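Local coordinates for digeranylgeranylglycerophospholipid reductase (Sulfolobus acidocaldarius, PDB 4OPC), which reduces the double bonds of the geranylgeranyl chains in archaeal membrane lipid precursors to give saturated archaeols, using bound FAD, at residues E244-K247 / K248-K252; K411-A414 / E415-K419; S432-G435 / S436-E440. All coordinates share one frame; numbering follows the deposited sequence. Where two conformers were deposited one is given.

Interaction 1: E244-K247 / K248-K252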
# COMPACT_ATOMS: atom_id res chain seq x y z
N GLU A 244 -1.18 -23.38 0.71
CA GLU A 244 -2.12 -24.48 0.51
C GLU A 244 -3.38 -24.00 -0.21
O GLU A 244 -3.91 -24.71 -1.06
CB GLU A 244 -2.43 -25.19 1.83
CG GLU A 244 -1.27 -26.02 2.37
CD GLU A 244 -0.83 -27.15 1.43
OE1 GLU A 244 -1.71 -27.81 0.83
OE2 GLU A 244 0.39 -27.37 1.30
N TYR A 245 -3.85 -22.80 0.10
CA TYR A 245 -4.95 -22.21 -0.67
C TYR A 245 -4.55 -22.09 -2.13
O TYR A 245 -5.33 -22.43 -3.03
CB TYR A 245 -5.31 -20.81 -0.17
CG TYR A 245 -6.22 -20.75 1.03
CD1 TYR A 245 -7.60 -20.70 0.88
CD2 TYR A 245 -5.70 -20.71 2.32
CE1 TYR A 245 -8.45 -20.64 1.98
CE2 TYR A 245 -6.53 -20.64 3.42
CZ TYR A 245 -7.90 -20.60 3.24
OH TYR A 245 -8.73 -20.54 4.34
N TYR A 246 -3.35 -21.60 -2.37
CA TYR A 246 -2.86 -21.41 -3.74
C TYR A 246 -2.84 -22.72 -4.51
O TYR A 246 -3.37 -22.81 -5.62
CB TYR A 246 -1.47 -20.76 -3.75
CG TYR A 246 -0.96 -20.47 -5.15
CD1 TYR A 246 -1.25 -19.27 -5.79
CD2 TYR A 246 -0.19 -21.41 -5.83
CE1 TYR A 246 -0.77 -19.00 -7.08
CE2 TYR A 246 0.29 -21.17 -7.11
CZ TYR A 246 -0.00 -19.96 -7.73
OH TYR A 246 0.47 -19.74 -9.01
N LYS A 247 -2.24 -23.76 -3.93
CA LYS A 247 -2.18 -25.05 -4.59
C LYS A 247 -3.57 -25.63 -4.87
O LYS A 247 -3.81 -26.22 -5.92
CB LYS A 247 -1.37 -26.02 -3.74
CG LYS A 247 0.12 -25.75 -3.73
CD LYS A 247 0.82 -26.53 -2.63
CE LYS A 247 0.40 -28.00 -2.64
NZ LYS A 247 0.99 -28.74 -1.48
N LYS A 248 -4.48 -25.45 -3.92
CA LYS A 248 -5.80 -26.06 -4.03
C LYS A 248 -6.66 -25.42 -5.11
O LYS A 248 -7.36 -26.11 -5.84
CB LYS A 248 -6.52 -26.01 -2.68
CG LYS A 248 -7.85 -26.75 -2.65
CD LYS A 248 -8.46 -26.73 -1.26
CE LYS A 248 -9.73 -27.56 -1.20
NZ LYS A 248 -9.48 -29.00 -1.51
N TYR A 249 -6.58 -24.09 -5.23
CA TYR A 249 -7.52 -23.37 -6.08
C TYR A 249 -6.93 -22.75 -7.36
O TYR A 249 -7.67 -22.17 -8.14
CB TYR A 249 -8.28 -22.32 -5.27
CG TYR A 249 -9.08 -22.92 -4.14
CD1 TYR A 249 -10.14 -23.78 -4.41
CD2 TYR A 249 -8.79 -22.63 -2.81
CE1 TYR A 249 -10.88 -24.34 -3.39
CE2 TYR A 249 -9.53 -23.19 -1.78
CZ TYR A 249 -10.57 -24.04 -2.08
OH TYR A 249 -11.32 -24.61 -1.07
N LEU A 250 -5.63 -22.90 -7.57
CA LEU A 250 -4.99 -22.31 -8.76
C LEU A 250 -5.72 -22.66 -10.07
O LEU A 250 -5.96 -21.77 -10.90
CB LEU A 250 -3.52 -22.73 -8.87
CG LEU A 250 -2.79 -22.24 -10.12
CD1 LEU A 250 -2.78 -20.72 -10.16
CD2 LEU A 250 -1.37 -22.79 -10.23
N ASP A 251 -6.11 -23.92 -10.23
CA ASP A 251 -6.76 -24.37 -11.47
C ASP A 251 -8.09 -23.66 -11.76
O ASP A 251 -8.50 -23.56 -12.91
CB ASP A 251 -6.99 -25.88 -11.44
CG ASP A 251 -5.71 -26.68 -11.55
OD1 ASP A 251 -4.64 -26.09 -11.86
OD2 ASP A 251 -5.76 -27.91 -11.33
N LYS A 252 -8.77 -23.20 -10.71
CA LYS A 252 -10.02 -22.47 -10.87
C LYS A 252 -9.76 -21.15 -11.60
O LYS A 252 -10.56 -20.74 -12.44
CB LYS A 252 -10.64 -22.21 -9.50
CG LYS A 252 -12.10 -21.84 -9.51
CD LYS A 252 -12.63 -21.77 -8.08
CE LYS A 252 -14.14 -21.57 -8.04
NZ LYS A 252 -14.58 -20.40 -8.84
O HOH W 1 -5.38 -26.21 -8.48
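The carbonyl oxygen of Y245 takes the backbone N-H of Y249 at 3.0 Å, an i to i+4 helical bond, and it also has CD2 of the Y249 ring lying 3.5 Å from that same O. Equivalent bonds run from K248 N to E244 O and from L250 N to Y246 O, the last bent to 132° at the hydrogen. Beyond it the pattern breaks. D251 N turns instead to a water, which donates in turn to K247 O and so stands in the place of the missing direct bond, while K252 N reaches back only three residues, to Y249 O. The helix is kinked here.

On the buried side Y246 and L250 lie side by side and point the same way, each with CG anti to its own N (chi1 -177° and 177°). The leucine methyls reach the far end of the ring, CD1 being 3.8 Å from CZ of Y246 and CD2 3.9 Å from CE2. Y246 OH is hydrogen-bonded to E189, and its ring meets W217 and, edge-to-face, Y187; with V229 touching both side chains, the pair packs on strands 183-193, 216-221 and 226-234. On the neighbouring flank of the helix, Y245 CD1 and Y249 CE2 approach to 4.1 Å, and CG of K248 sits 3.8 Å above the centre of the Y249 ring. On the exposed side K247 NZ forms a salt bridge with the syn side of E244 OE2, 3.2 Å away and somewhat out of the carboxylate plane.

The helix is thus two-sided: apart from the satisfied Y246 hydroxyl, the face against the sheet is aromatic and aliphatic, whereas the ion pair sits on the outer side, where it is likely to be weakened by solvent.

Interaction 2: K411-A414 / E415-K419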
# COMPACT_ATOMS: atom_id res chain seq x y z
N LYS A 411 -26.18 1.36 4.06
CA LYS A 411 -26.42 2.76 4.34
C LYS A 411 -25.62 3.23 5.54
O LYS A 411 -25.00 4.29 5.51
CB LYS A 411 -27.91 3.01 4.60
CG LYS A 411 -28.22 4.43 5.00
CD LYS A 411 -27.79 5.41 3.91
CE LYS A 411 -28.32 6.81 4.18
NZ LYS A 411 -29.81 6.85 4.11
N ALA A 412 -25.63 2.43 6.60
CA ALA A 412 -24.84 2.75 7.80
C ALA A 412 -23.35 2.76 7.50
O ALA A 412 -22.60 3.56 8.05
CB ALA A 412 -25.15 1.77 8.91
N VAL A 413 -22.91 1.85 6.63
CA VAL A 413 -21.52 1.80 6.22
C VAL A 413 -21.14 3.11 5.54
O VAL A 413 -20.11 3.71 5.86
CB VAL A 413 -21.27 0.61 5.29
CG1 VAL A 413 -19.87 0.67 4.73
CG2 VAL A 413 -21.46 -0.69 6.04
N ALA A 414 -21.99 3.57 4.63
CA ALA A 414 -21.76 4.84 3.95
C ALA A 414 -21.68 6.01 4.92
O ALA A 414 -20.87 6.92 4.74
CB ALA A 414 -22.82 5.08 2.89
N GLU A 415 -22.51 5.97 5.96
CA GLU A 415 -22.51 7.01 6.99
C GLU A 415 -21.20 7.01 7.75
O GLU A 415 -20.62 8.07 8.01
CB GLU A 415 -23.70 6.83 7.94
CG GLU A 415 -25.05 7.14 7.31
CD GLU A 415 -26.22 6.63 8.13
OE1 GLU A 415 -26.00 5.94 9.15
OE2 GLU A 415 -27.38 6.90 7.74
N SER A 416 -20.72 5.82 8.13
CA SER A 416 -19.46 5.72 8.86
C SER A 416 -18.28 6.15 7.99
O SER A 416 -17.35 6.80 8.48
CB SER A 416 -19.24 4.29 9.37
OG SER A 416 -20.16 3.99 10.41
N MET A 417 -18.32 5.80 6.70
CA MET A 417 -17.30 6.26 5.76
C MET A 417 -17.22 7.78 5.68
O MET A 417 -16.13 8.35 5.76
CB MET A 417 -17.52 5.67 4.37
CG MET A 417 -17.33 4.15 4.30
SD MET A 417 -17.85 3.42 2.74
CE MET A 417 -16.72 4.20 1.58
N LYS A 418 -18.37 8.42 5.53
CA LYS A 418 -18.42 9.87 5.48
C LYS A 418 -17.88 10.47 6.77
O LYS A 418 -17.12 11.43 6.74
CB LYS A 418 -19.87 10.32 5.23
CG LYS A 418 -20.07 11.83 5.20
CD LYS A 418 -21.50 12.17 4.76
CE LYS A 418 -21.79 13.65 4.91
NZ LYS A 418 -20.75 14.49 4.25
N LYS A 419 -18.26 9.88 7.90
CA LYS A 419 -17.83 10.37 9.21
C LYS A 419 -16.31 10.30 9.38
O LYS A 419 -15.68 11.26 9.83
CB LYS A 419 -18.51 9.58 10.33
CG LYS A 419 -18.06 10.01 11.71
CD LYS A 419 -19.06 9.64 12.78
CE LYS A 419 -18.68 10.30 14.11
NZ LYS A 419 -19.65 9.98 15.19
O HOH W 2 -22.30 2.23 10.96
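K411 and E415 meet one turn apart on helix 410-425, a regular alpha-helix in the helical C-terminal part of the chain. Their side chains cross obliquely. E415 OE2 lies 3.7 Å from CE of K411 and 3.8 Å from its CG, so the carboxylate rests against the lysine's methylenes; K411 NZ, 4.4 Å from E415 OE2, is beyond salt-bridge range and pairs instead with D392 of helix 388-397. The glutamate's CG stands beside its own backbone N (chi1 -71°), which brings CG to 3.4 Å from K411 O and sends the extended remainder back along the preceding turn.

On the buried side the M417 sulfur, SD, is 4.0 Å from CG1 of V413. M417 also packs on I350 and F351 of helix 332-357, V413 on F354 of that helix and on F448 of helix 434-452, so both side chains face helix 332-357 and V413 meets a second helix as well.

Behind both pairs stand the backbone bonds that set their spacing, the straightest being M417 N to V413 O, 2.9 Å long with 165° at the hydrogen. At the surface one water bridges the same turn: it donates weakly to A412 O and lies 2.8 Å from OG of S416.

Interaction 3: S432-G435 / S436-E440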
# COMPACT_ATOMS: atom_id res chain seq x y z
N SER A 432 0.07 18.58 19.10
CA SER A 432 -0.60 18.71 20.39
C SER A 432 -2.03 18.19 20.35
O SER A 432 -2.60 17.86 21.38
CB SER A 432 -0.58 20.17 20.86
OG SER A 432 -1.24 21.01 19.94
N SER A 433 -2.60 18.11 19.15
CA SER A 433 -3.98 17.67 18.98
C SER A 433 -4.10 16.23 18.47
O SER A 433 -5.21 15.75 18.22
CB SER A 433 -4.73 18.60 18.02
OG SER A 433 -4.71 19.94 18.49
N LEU A 434 -2.98 15.55 18.32
CA LEU A 434 -2.99 14.20 17.76
C LEU A 434 -3.77 13.22 18.62
O LEU A 434 -4.56 12.43 18.12
CB LEU A 434 -1.57 13.68 17.55
CG LEU A 434 -1.46 12.28 16.95
CD1 LEU A 434 -1.97 12.27 15.52
CD2 LEU A 434 -0.02 11.80 17.02
N GLY A 435 -3.53 13.26 19.93
CA GLY A 435 -4.14 12.31 20.84
C GLY A 435 -5.66 12.34 20.85
O GLY A 435 -6.31 11.30 20.72
N SER A 436 -6.22 13.53 21.01
CA SER A 436 -7.68 13.64 21.06
C SER A 436 -8.31 13.24 19.73
O SER A 436 -9.36 12.60 19.70
CB SER A 436 -8.12 15.04 21.49
OG SER A 436 -7.62 16.03 20.61
N TRP A 437 -7.66 13.60 18.63
CA TRP A 437 -8.14 13.23 17.31
C TRP A 437 -8.08 11.72 17.10
O TRP A 437 -9.05 11.10 16.64
CB TRP A 437 -7.34 13.97 16.24
CG TRP A 437 -7.64 13.56 14.83
CD1 TRP A 437 -8.64 14.05 14.03
CD2 TRP A 437 -6.95 12.58 14.06
NE1 TRP A 437 -8.59 13.44 12.80
CE2 TRP A 437 -7.57 12.53 12.79
CE3 TRP A 437 -5.85 11.75 14.31
CZ2 TRP A 437 -7.14 11.67 11.78
CZ3 TRP A 437 -5.43 10.90 13.31
CH2 TRP A 437 -6.07 10.86 12.06
N ARG A 438 -6.94 11.11 17.45
CA ARG A 438 -6.78 9.67 17.36
C ARG A 438 -7.87 8.92 18.13
O ARG A 438 -8.39 7.91 17.65
CB ARG A 438 -5.38 9.26 17.85
CG ARG A 438 -5.10 7.77 17.83
CD ARG A 438 -3.67 7.49 18.30
NE ARG A 438 -3.46 7.97 19.66
CZ ARG A 438 -2.42 8.70 20.06
NH1 ARG A 438 -1.45 9.04 19.22
NH2 ARG A 438 -2.35 9.10 21.32
N ARG A 439 -8.21 9.41 19.32
CA ARG A 439 -9.24 8.76 20.12
C ARG A 439 -10.60 8.85 19.44
O ARG A 439 -11.39 7.91 19.49
CB ARG A 439 -9.26 9.32 21.55
CG ARG A 439 -8.00 8.98 22.34
CD ARG A 439 -8.09 9.39 23.81
NE ARG A 439 -7.99 10.83 24.00
CZ ARG A 439 -6.85 11.49 24.16
NH1 ARG A 439 -5.70 10.83 24.14
NH2 ARG A 439 -6.85 12.80 24.33
N GLU A 440 -10.87 9.97 18.78
CA GLU A 440 -12.10 10.10 18.00
C GLU A 440 -12.16 9.06 16.87
O GLU A 440 -13.20 8.44 16.64
CB GLU A 440 -12.23 11.49 17.39
CG GLU A 440 -12.54 12.60 18.36
CD GLU A 440 -12.83 13.90 17.64
OE1 GLU A 440 -11.88 14.70 17.44
OE2 GLU A 440 -13.99 14.12 17.25
O HOH W 3 -4.41 15.62 22.09
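Backbone bonds join L434 to R438 most closely: R438 N donates to L434 O at 2.8 Å, with 165° at the hydrogen. R439 N binds G435 O at 3.0 Å, and W437 N reaches S433 O at a longer 3.3 Å. S436 OG also nears S433 O, at best a weak bond. A water links the turn before, donating to S432 O and accepting the N-H of S436, each at 3.0 Å.

Apolar and flat-group contacts follow. L434 CD1 touches CE3 of W437 at 4.1 Å. The indole meets Y424 and Y427 edge-to-face and gives its NE1 hydrogen to L423 O. The R438 chain, extended to CD and then bent at chi3 (60°), folds its guanidinium back over the turn: G435 CA lies over one face, toward the rim, 3.7 Å from NH2 of R438, and NH1 stands near CD2 of L434. With an alanine here, G435 CA and the L434 methyl would probably lose this guanidinium cover, and Y277, which R438 also touches, would be left without that neighbour.

The arrangement is that of a helix start, a 3-10 turn at 432-433 passing into the first turn of helix 434-452.

How the interactions relate
Along the chain the three contacts come in series; none nests in or crosses another, and each closes just a helical turn within one continuous segment. Interaction 1 lies on helix 242-253, against strands 183-193, 216-221 and 226-234 of the eight-stranded sheet, with the side chain of Y246 about 10 Å from the bound flavin cofactor at the nearest atoms. Interactions 2 and 3 belong to the consecutive helices 410-425 and 434-452, their nearest atoms about 6 Å apart. These two helices also pack together, S416 on F448 and K419 on V444. Interactions 1 and 3 lie on opposite sides of the chain's centre, about 44 Å apart between centres.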